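Local coordinates for malate dehydrogenase (Pyrococcus horikoshii, PDB 1V9N), which catalyses the NAD-dependent oxidation of (S)-malate to oxaloacetate as a homodimer of the LDH2/MDH2 oxidoreductase family, at residues N124-G129 / K269-K274; E305-S310 / E317-H322. All blocks are in the same frame, centred on the assembly; numbering follows the deposited sequence.

Interaction 1. Residues N124-G129 / K269-K274. With NDP (NADPH dihydro-nicotinamide-adenine-dinucleotide phosphate), chain B.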
loop_
_atom_site.group_PDB
_atom_site.type_symbol
_atom_site.label_atom_id
_atom_site.label_comp_id
_atom_site.label_asym_id
_atom_site.label_seq_id
_atom_site.Cartn_x
_atom_site.Cartn_y
_atom_site.Cartn_z
ATOM N N ASN A 124 21.108 6.026 -1.618
ATOM C CA ASN A 124 22.046 6.994 -2.175
ATOM C C ASN A 124 21.724 7.355 -3.620
ATOM O O ASN A 124 22.602 7.382 -4.486
ATOM C CB ASN A 124 23.479 6.460 -2.058
ATOM C CG ASN A 124 24.524 7.546 -2.271
ATOM O OD1 ASN A 124 24.244 8.729 -2.091
ATOM N ND2 ASN A 124 25.738 7.145 -2.639
ATOM N N SER A 125 20.451 7.646 -3.868
ATOM C CA SER A 125 19.980 8.023 -5.192
ATOM C C SER A 125 19.444 9.465 -5.150
ATOM O O SER A 125 19.725 10.214 -4.215
ATOM C CB SER A 125 18.880 7.052 -5.638
ATOM O OG SER A 125 18.432 7.333 -6.954
ATOM N N ASN A 126 18.671 9.841 -6.165
ATOM C CA ASN A 126 18.100 11.181 -6.262
ATOM C C ASN A 126 16.647 11.093 -6.718
ATOM O O ASN A 126 16.166 10.011 -7.040
ATOM C CB ASN A 126 18.919 12.027 -7.254
ATOM C CG ASN A 126 20.112 12.702 -6.598
ATOM O OD1 ASN A 126 19.942 13.605 -5.773
ATOM N ND2 ASN A 126 21.322 12.260 -6.944
ATOM N N HIS A 127 15.952 12.229 -6.747
ATOM C CA HIS A 127 14.545 12.262 -7.157
ATOM C C HIS A 127 14.380 11.551 -8.498
ATOM O O HIS A 127 15.064 11.892 -9.461
ATOM C CB HIS A 127 14.082 13.717 -7.259
ATOM C CG HIS A 127 12.653 13.879 -7.681
ATOM N ND1 HIS A 127 12.281 14.049 -8.997
ATOM C CD2 HIS A 127 11.510 13.916 -6.957
ATOM C CE1 HIS A 127 10.968 14.189 -9.065
ATOM N NE2 HIS A 127 10.478 14.113 -7.842
ATOM N N TYR A 128 13.481 10.571 -8.571
ATOM C CA TYR A 128 13.321 9.842 -9.827
ATOM C C TYR A 128 12.042 10.060 -10.640
ATOM O O TYR A 128 11.681 9.230 -11.468
ATOM C CB TYR A 128 13.559 8.336 -9.602
ATOM C CG TYR A 128 12.458 7.514 -8.922
ATOM C CD1 TYR A 128 11.185 8.039 -8.673
ATOM C CD2 TYR A 128 12.681 6.167 -8.609
ATOM C CE1 TYR A 128 10.159 7.238 -8.137
ATOM C CE2 TYR A 128 11.665 5.363 -8.083
ATOM C CZ TYR A 128 10.407 5.900 -7.853
ATOM O OH TYR A 128 9.394 5.085 -7.381
ATOM N N GLY A 129 11.366 11.181 -10.420
ATOM C CA GLY A 129 10.157 11.450 -11.178
ATOM C C GLY A 129 8.962 10.625 -10.742
ATOM O O GLY A 129 8.830 10.298 -9.566
ATOM N N LYS A 269 17.696 15.094 1.476
ATOM C CA LYS A 269 18.019 16.466 1.066
ATOM C C LYS A 269 17.563 16.768 -0.356
ATOM O O LYS A 269 17.239 15.859 -1.126
ATOM C CB LYS A 269 19.532 16.704 1.119
ATOM C CG LYS A 269 20.221 16.381 2.430
ATOM C CD LYS A 269 21.722 16.615 2.264
ATOM C CE LYS A 269 22.527 16.090 3.435
ATOM N NZ LYS A 269 23.998 16.236 3.185
ATOM N N ASN A 270 17.564 18.052 -0.708
ATOM C CA ASN A 270 17.176 18.473 -2.052
ATOM C C ASN A 270 18.210 17.943 -3.037
ATOM O O ASN A 270 19.343 17.656 -2.660
ATOM C CB ASN A 270 17.109 19.999 -2.145
ATOM C CG ASN A 270 16.048 20.591 -1.240
ATOM O OD1 ASN A 270 16.193 20.604 -0.015
ATOM N ND2 ASN A 270 14.965 21.075 -1.838
ATOM N N THR A 271 17.810 17.823 -4.296
ATOM C CA THR A 271 18.674 17.309 -5.355
ATOM C C THR A 271 20.028 18.008 -5.508
ATOM O O THR A 271 21.036 17.352 -5.756
ATOM C CB THR A 271 17.955 17.362 -6.718
ATOM O OG1 THR A 271 16.709 16.660 -6.627
ATOM C CG2 THR A 271 18.820 16.712 -7.804
ATOM N N SER A 272 20.046 19.333 -5.370
ATOM C CA SER A 272 21.278 20.115 -5.509
ATOM C C SER A 272 22.326 19.789 -4.456
ATOM O O SER A 272 23.519 20.037 -4.647
ATOM C CB SER A 272 20.961 21.610 -5.444
ATOM O OG SER A 272 20.125 21.990 -6.519
ATOM N N GLU A 273 21.874 19.243 -3.337
ATOM C CA GLU A 273 22.771 18.883 -2.252
ATOM C C GLU A 273 23.448 17.549 -2.500
ATOM O O GLU A 273 22.866 16.648 -3.103
ATOM C CB GLU A 273 21.989 18.809 -0.939
ATOM C CG GLU A 273 21.653 20.157 -0.341
ATOM C CD GLU A 273 22.879 20.844 0.217
ATOM O OE1 GLU A 273 23.405 20.375 1.251
ATOM O OE2 GLU A 273 23.327 21.842 -0.382
ATOM N N LYS A 274 24.690 17.426 -2.050
ATOM C CA LYS A 274 25.399 16.166 -2.182
ATOM C C LYS A 274 24.795 15.278 -1.096
ATOM O O LYS A 274 24.369 15.773 -0.055
ATOM C CB LYS A 274 26.900 16.359 -1.942
ATOM C CG LYS A 274 27.609 17.109 -3.057
ATOM C CD LYS A 274 29.114 17.070 -2.876
ATOM C CE LYS A 274 29.827 17.667 -4.081
ATOM N NZ LYS A 274 31.308 17.630 -3.916
HETATM P PA NDP B . -3.464 11.292 -8.585
HETATM O O1A NDP B . -3.331 12.108 -9.768
HETATM O O2A NDP B . -4.444 11.591 -7.483
HETATM O O5B NDP B . -3.700 9.752 -9.098
HETATM C C5B NDP B . -3.843 8.664 -8.166
HETATM C C4B NDP B . -4.008 7.399 -9.029
HETATM O O4B NDP B . -5.431 7.225 -9.151
HETATM C C3B NDP B . -3.468 7.413 -10.433
HETATM O O3B NDP B . -2.927 6.087 -10.716
HETATM C C2B NDP B . -4.610 7.721 -11.334
HETATM O O2B NDP B . -4.522 7.279 -12.699
HETATM C C1B NDP B . -5.750 7.162 -10.540
HETATM N N9A NDP B . -7.038 7.897 -10.676
HETATM C C8A NDP B . -7.273 9.297 -10.781
HETATM N N7A NDP B . -8.559 9.555 -10.861
HETATM C C5A NDP B . -9.202 8.352 -10.810
HETATM C C6A NDP B . -10.571 7.936 -10.839
HETATM N N6A NDP B . -11.548 8.845 -10.934
HETATM N N1A NDP B . -10.884 6.595 -10.765
HETATM C C2A NDP B . -9.889 5.655 -10.663
HETATM N N3A NDP B . -8.572 5.945 -10.623
HETATM C C4A NDP B . -8.289 7.323 -10.701
HETATM O O3 NDP B . -2.098 11.031 -7.854
HETATM P PN NDP B . -0.989 11.856 -7.075
HETATM O O1N NDP B . -0.959 11.285 -5.732
HETATM O O2N NDP B . -1.461 13.275 -7.224
HETATM O O5D NDP B . 0.301 11.526 -7.946
HETATM C C5D NDP B . 1.264 12.543 -8.342
HETATM C C4D NDP B . 2.430 11.899 -9.188
HETATM O O4D NDP B . 3.642 12.323 -8.590
HETATM C C3D NDP B . 2.508 10.352 -9.218
HETATM O O3D NDP B . 2.822 9.951 -10.558
HETATM C C2D NDP B . 3.570 9.979 -8.199
HETATM O O2D NDP B . 4.196 8.756 -8.525
HETATM C C1D NDP B . 4.494 11.224 -8.262
HETATM N N1N NDP B . 5.195 11.527 -6.986
HETATM C C2N NDP B . 6.613 11.405 -7.001
HETATM C C3N NDP B . 7.309 11.711 -5.759
HETATM C C7N NDP B . 8.772 11.614 -5.712
HETATM O O7N NDP B . 9.434 11.863 -4.697
HETATM N N7N NDP B . 9.472 11.232 -6.814
HETATM C C4N NDP B . 6.536 12.112 -4.628
HETATM C C5N NDP B . 5.151 12.218 -4.635
HETATM C C6N NDP B . 4.473 11.931 -5.818
HETATM P P2B NDP B . -4.141 8.159 -13.922
HETATM O O1X NDP B . -5.097 7.701 -14.942
HETATM O O2X NDP B . -2.729 7.881 -14.329
HETATM O O3X NDP B . -4.330 9.633 -13.577
HETATM O O HOH W 1 17.327 14.301 -5.456
#
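His127 and Asn126 face Thr271 across a small buried contact in which a single water does most of the joining. The water gives a hydrogen to Asn126 OD1 at 2.7 Å, accepts one from the backbone N of His127 at 2.8 Å, and is hydrogen-bonded to Thr271 OG1 at 2.7 Å, so that it links both segments where no direct hydrogen bond does. The methyl CG2 of Thr271 lies 3.9 Å from Asn126 OD1. Two of these side chains are tied outward as well: Thr271 OG1 to Arg62 NE, and Asn126 ND2 to the carbonyl of Gly95.

Along His127, CB is the atom that meets Thr271, 4.0 Å from its OG1. With CG anti to the backbone N (chi1 180°), the ring leaves Thr271 behind and reaches the nicotinamide end of the bound NADPH. CD2 approaches the amide nitrogen N7N and lies somewhat farther from its oxygen O7N. ND1 is hydrogen-bonded to Tyr63 OH, which would fix the rotation of the ring, while NE2 at the tip comes within 3.2 Å of NADPH N7N; CE1 lies farther from N7N than CD2 and NE2 do. That same amide nitrogen donates a hydrogen bond of 3.0 Å to Gly129 O (155° at the hydrogen), so the loop holds the carboxamide through its backbone.

Segment 124-129 leaves the end of strand 117-125, whereas Thr271 stands in the type I turn Asn270-Glu273, between helix 242-258 and strand 278-285; helix 60-69, which supplies Arg62 and Tyr63, flanks them both.

Interaction 2. Residues E305-S310 / E317-H322. With NDP (NADPH dihydro-nicotinamide-adenine-dinucleotide phosphate), chain B.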
loop_
_atom_site.group_PDB
_atom_site.type_symbol
_atom_site.label_atom_id
_atom_site.label_comp_id
_atom_site.label_asym_id
_atom_site.label_seq_id
_atom_site.Cartn_x
_atom_site.Cartn_y
_atom_site.Cartn_z
ATOM N N GLU A 305 -13.589 -4.425 -16.514
ATOM C CA GLU A 305 -14.815 -4.168 -17.260
ATOM C C GLU A 305 -16.041 -4.182 -16.346
ATOM O O GLU A 305 -16.925 -3.335 -16.463
ATOM C CB GLU A 305 -14.987 -5.203 -18.379
ATOM C CG GLU A 305 -16.199 -4.935 -19.259
ATOM C CD GLU A 305 -16.216 -3.513 -19.796
ATOM O OE1 GLU A 305 -15.313 -3.168 -20.590
ATOM O OE2 GLU A 305 -17.126 -2.739 -19.418
ATOM N N GLU A 306 -16.085 -5.136 -15.425
ATOM C CA GLU A 306 -17.206 -5.233 -14.504
ATOM C C GLU A 306 -17.239 -4.080 -13.511
ATOM O O GLU A 306 -18.311 -3.653 -13.084
ATOM C CB GLU A 306 -17.169 -6.571 -13.771
ATOM C CG GLU A 306 -17.524 -7.737 -14.676
ATOM C CD GLU A 306 -17.503 -9.063 -13.955
ATOM O OE1 GLU A 306 -18.092 -9.142 -12.858
ATOM O OE2 GLU A 306 -16.906 -10.022 -14.490
ATOM N N ILE A 307 -16.070 -3.566 -13.140
ATOM C CA ILE A 307 -16.028 -2.440 -12.211
ATOM C C ILE A 307 -16.524 -1.183 -12.929
ATOM O O ILE A 307 -17.345 -0.433 -12.398
ATOM C CB ILE A 307 -14.593 -2.173 -11.696
ATOM C CG1 ILE A 307 -14.121 -3.336 -10.818
ATOM C CG2 ILE A 307 -14.555 -0.865 -10.908
ATOM C CD1 ILE A 307 -12.716 -3.144 -10.262
ATOM N N LYS A 308 -16.016 -0.954 -14.135
ATOM C CA LYS A 308 -16.403 0.218 -14.911
ATOM C C LYS A 308 -17.891 0.192 -15.228
ATOM O O LYS A 308 -18.566 1.219 -15.156
ATOM C CB LYS A 308 -15.593 0.286 -16.210
ATOM C CG LYS A 308 -14.102 0.510 -15.991
ATOM C CD LYS A 308 -13.309 0.444 -17.284
ATOM C CE LYS A 308 -13.663 1.581 -18.229
ATOM N NZ LYS A 308 -13.394 2.925 -17.641
ATOM N N SER A 309 -18.396 -0.993 -15.556
ATOM C CA SER A 309 -19.800 -1.173 -15.904
ATOM C C SER A 309 -20.752 -1.204 -14.714
ATOM O O SER A 309 -21.958 -1.349 -14.899
ATOM C CB SER A 309 -19.975 -2.456 -16.718
ATOM O OG SER A 309 -19.229 -2.395 -17.920
ATOM N N SER A 310 -20.227 -1.069 -13.499
ATOM C CA SER A 310 -21.083 -1.089 -12.316
ATOM C C SER A 310 -21.915 0.189 -12.232
ATOM O O SER A 310 -21.570 1.209 -12.827
ATOM C CB SER A 310 -20.251 -1.269 -11.038
ATOM O OG SER A 310 -19.472 -0.126 -10.740
ATOM N N GLU A 317 -19.981 10.675 -14.147
ATOM C CA GLU A 317 -20.272 10.299 -15.526
ATOM C C GLU A 317 -19.759 8.911 -15.807
ATOM O O GLU A 317 -20.363 8.086 -16.528
ATOM C CB GLU A 317 -19.559 11.309 -16.434
ATOM C CG GLU A 317 -18.825 10.841 -17.673
ATOM C CD GLU A 317 -19.734 10.110 -18.613
ATOM O OE1 GLU A 317 -20.959 10.352 -18.543
ATOM O OE2 GLU A 317 -19.223 9.308 -19.422
ATOM N N ARG A 318 -18.630 8.642 -15.180
ATOM C CA ARG A 318 -17.938 7.424 -15.514
ATOM C C ARG A 318 -17.121 6.914 -14.361
ATOM O O ARG A 318 -16.727 7.679 -13.490
ATOM C CB ARG A 318 -17.093 7.840 -16.711
ATOM C CG ARG A 318 -16.036 6.941 -17.152
ATOM C CD ARG A 318 -15.326 7.673 -18.261
ATOM N NE ARG A 318 -14.426 6.769 -18.949
ATOM C CZ ARG A 318 -13.831 7.046 -20.101
ATOM N NH1 ARG A 318 -14.048 8.210 -20.690
ATOM N NH2 ARG A 318 -13.024 6.159 -20.668
ATOM N N ILE A 319 -16.905 5.613 -14.353
ATOM C CA ILE A 319 -16.075 4.983 -13.333
ATOM C C ILE A 319 -14.791 4.668 -14.088
ATOM O O ILE A 319 -14.812 3.934 -15.078
ATOM C CB ILE A 319 -16.702 3.672 -12.808
ATOM C CG1 ILE A 319 -17.975 3.988 -12.016
ATOM C CG2 ILE A 319 -15.698 2.933 -11.933
ATOM C CD1 ILE A 319 -18.745 2.766 -11.557
ATOM N N TRP A 320 -13.691 5.270 -13.661
ATOM C CA TRP A 320 -12.405 5.041 -14.318
ATOM C C TRP A 320 -11.628 3.926 -13.627
ATOM O O TRP A 320 -11.932 3.553 -12.492
ATOM C CB TRP A 320 -11.529 6.298 -14.270
ATOM C CG TRP A 320 -12.111 7.522 -14.903
ATOM C CD1 TRP A 320 -12.928 8.444 -14.315
ATOM C CD2 TRP A 320 -11.889 7.976 -16.244
ATOM N NE1 TRP A 320 -13.225 9.447 -15.205
ATOM C CE2 TRP A 320 -12.604 9.184 -16.397
ATOM C CE3 TRP A 320 -11.160 7.478 -17.331
ATOM C CZ2 TRP A 320 -12.606 9.906 -17.596
ATOM C CZ3 TRP A 320 -11.164 8.196 -18.526
ATOM C CH2 TRP A 320 -11.886 9.400 -18.646
ATOM N N ILE A 321 -10.627 3.401 -14.326
ATOM C CA ILE A 321 -9.750 2.381 -13.770
ATOM C C ILE A 321 -8.414 3.111 -13.671
ATOM O O ILE A 321 -8.101 3.960 -14.505
ATOM C CB ILE A 321 -9.614 1.140 -14.693
ATOM C CG1 ILE A 321 -8.833 0.040 -13.966
ATOM C CG2 ILE A 321 -8.887 1.506 -15.977
ATOM C CD1 ILE A 321 -9.483 -0.411 -12.675
ATOM N N HIS A 322 -7.630 2.804 -12.648
ATOM C CA HIS A 322 -6.358 3.485 -12.466
ATOM C C HIS A 322 -5.420 3.396 -13.655
ATOM O O HIS A 322 -5.105 2.313 -14.151
ATOM C CB HIS A 322 -5.702 2.981 -11.187
ATOM C CG HIS A 322 -6.582 3.145 -9.990
ATOM N ND1 HIS A 322 -7.706 2.376 -9.792
ATOM C CD2 HIS A 322 -6.569 4.058 -8.991
ATOM C CE1 HIS A 322 -8.352 2.810 -8.723
ATOM N NE2 HIS A 322 -7.682 3.831 -8.219
HETATM P PA NDP B . -3.464 11.292 -8.585
HETATM O O1A NDP B . -3.331 12.108 -9.768
HETATM O O2A NDP B . -4.444 11.591 -7.483
HETATM O O5B NDP B . -3.700 9.752 -9.098
HETATM C C5B NDP B . -3.843 8.664 -8.166
HETATM C C4B NDP B . -4.008 7.399 -9.029
HETATM O O4B NDP B . -5.431 7.225 -9.151
HETATM C C3B NDP B . -3.468 7.413 -10.433
HETATM O O3B NDP B . -2.927 6.087 -10.716
HETATM C C2B NDP B . -4.610 7.721 -11.334
HETATM O O2B NDP B . -4.522 7.279 -12.699
HETATM C C1B NDP B . -5.750 7.162 -10.540
HETATM N N9A NDP B . -7.038 7.897 -10.676
HETATM C C8A NDP B . -7.273 9.297 -10.781
HETATM N N7A NDP B . -8.559 9.555 -10.861
HETATM C C5A NDP B . -9.202 8.352 -10.810
HETATM C C6A NDP B . -10.571 7.936 -10.839
HETATM N N6A NDP B . -11.548 8.845 -10.934
HETATM N N1A NDP B . -10.884 6.595 -10.765
HETATM C C2A NDP B . -9.889 5.655 -10.663
HETATM N N3A NDP B . -8.572 5.945 -10.623
HETATM C C4A NDP B . -8.289 7.323 -10.701
HETATM O O3 NDP B . -2.098 11.031 -7.854
HETATM P PN NDP B . -0.989 11.856 -7.075
HETATM O O1N NDP B . -0.959 11.285 -5.732
HETATM O O2N NDP B . -1.461 13.275 -7.224
HETATM O O5D NDP B . 0.301 11.526 -7.946
HETATM C C5D NDP B . 1.264 12.543 -8.342
HETATM C C4D NDP B . 2.430 11.899 -9.188
HETATM O O4D NDP B . 3.642 12.323 -8.590
HETATM C C3D NDP B . 2.508 10.352 -9.218
HETATM O O3D NDP B . 2.822 9.951 -10.558
HETATM C C2D NDP B . 3.570 9.979 -8.199
HETATM O O2D NDP B . 4.196 8.756 -8.525
HETATM C C1D NDP B . 4.494 11.224 -8.262
HETATM N N1N NDP B . 5.195 11.527 -6.986
HETATM C C2N NDP B . 6.613 11.405 -7.001
HETATM C C3N NDP B . 7.309 11.711 -5.759
HETATM C C7N NDP B . 8.772 11.614 -5.712
HETATM O O7N NDP B . 9.434 11.863 -4.697
HETATM N N7N NDP B . 9.472 11.232 -6.814
HETATM C C4N NDP B . 6.536 12.112 -4.628
HETATM C C5N NDP B . 5.151 12.218 -4.635
HETATM C C6N NDP B . 4.473 11.931 -5.818
HETATM P P2B NDP B . -4.141 8.159 -13.922
HETATM O O1X NDP B . -5.097 7.701 -14.942
HETATM O O2X NDP B . -2.729 7.881 -14.329
HETATM O O3X NDP B . -4.330 9.633 -13.577
HETATM O O HOH W 2 -17.823 3.998 -16.520
#
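Lys308 and Ile319 join the C-terminal end of helix 293-308 to the loop that follows it, a loop that goes on to line the adenine end of the NADPH pocket in this LDH2/MDH2-family fold.

Of the polar links, Lys308 NZ donates to Ile319 O at 3.1 Å, lying in the carbonyl plane; bends at chi3 (66°) and chi4 (60°) fold the chain over this oxygen. A water bridges Lys308 O and Ile319 N.

Charges gather close by. Lys308 NZ and Arg318 NE are 4.2 Å apart, as both cations converge on the carboxylate of Glu324, Lys308 NZ on OE1 and Arg318 NH2 on OE2.

Apolar contact comes from Ile307 and Ile319, whose side chains cross at about a right angle, CG2 to CG2 at 4.1 Å.

Among the flat groups, the His322 imidazole presents one face to the adenine, with N3A 3.2 Å above its plane, offset toward the rim. With an alanine at His322, the adenine would probably lose the imidazole against N3A, and the carbonyl of His243 of the second subunit its NE2 donor. The Arg318 guanidinium has Trp320 CZ3 3.3 Å above its centre, and Trp320 CB lies 3.6 Å from NADPH N1A.

Overall arrangement
Interaction 1 closes along the chain before interaction 2 opens, and the two lie on opposite sides of the chain's centre, about 37 Å apart between centres and about 16 Å between nearest atoms. They do not touch; one extended NADPH connects them, its nicotinamide at interaction 1 and its adenine at interaction 2. Each contact has one segment that meets the seven-stranded mixed sheet: 124-129 begins on the last residues of the inner strand 117-125, while the Ile321-His322 end of 317-322 meets 181-185, one of its two outer strands within the chain. No other chain reaches interaction 1, whereas the second subunit packs against interaction 2 and also supplies His243 and Lys244 to the cofactor, which places the complete binding site at the dimer interface.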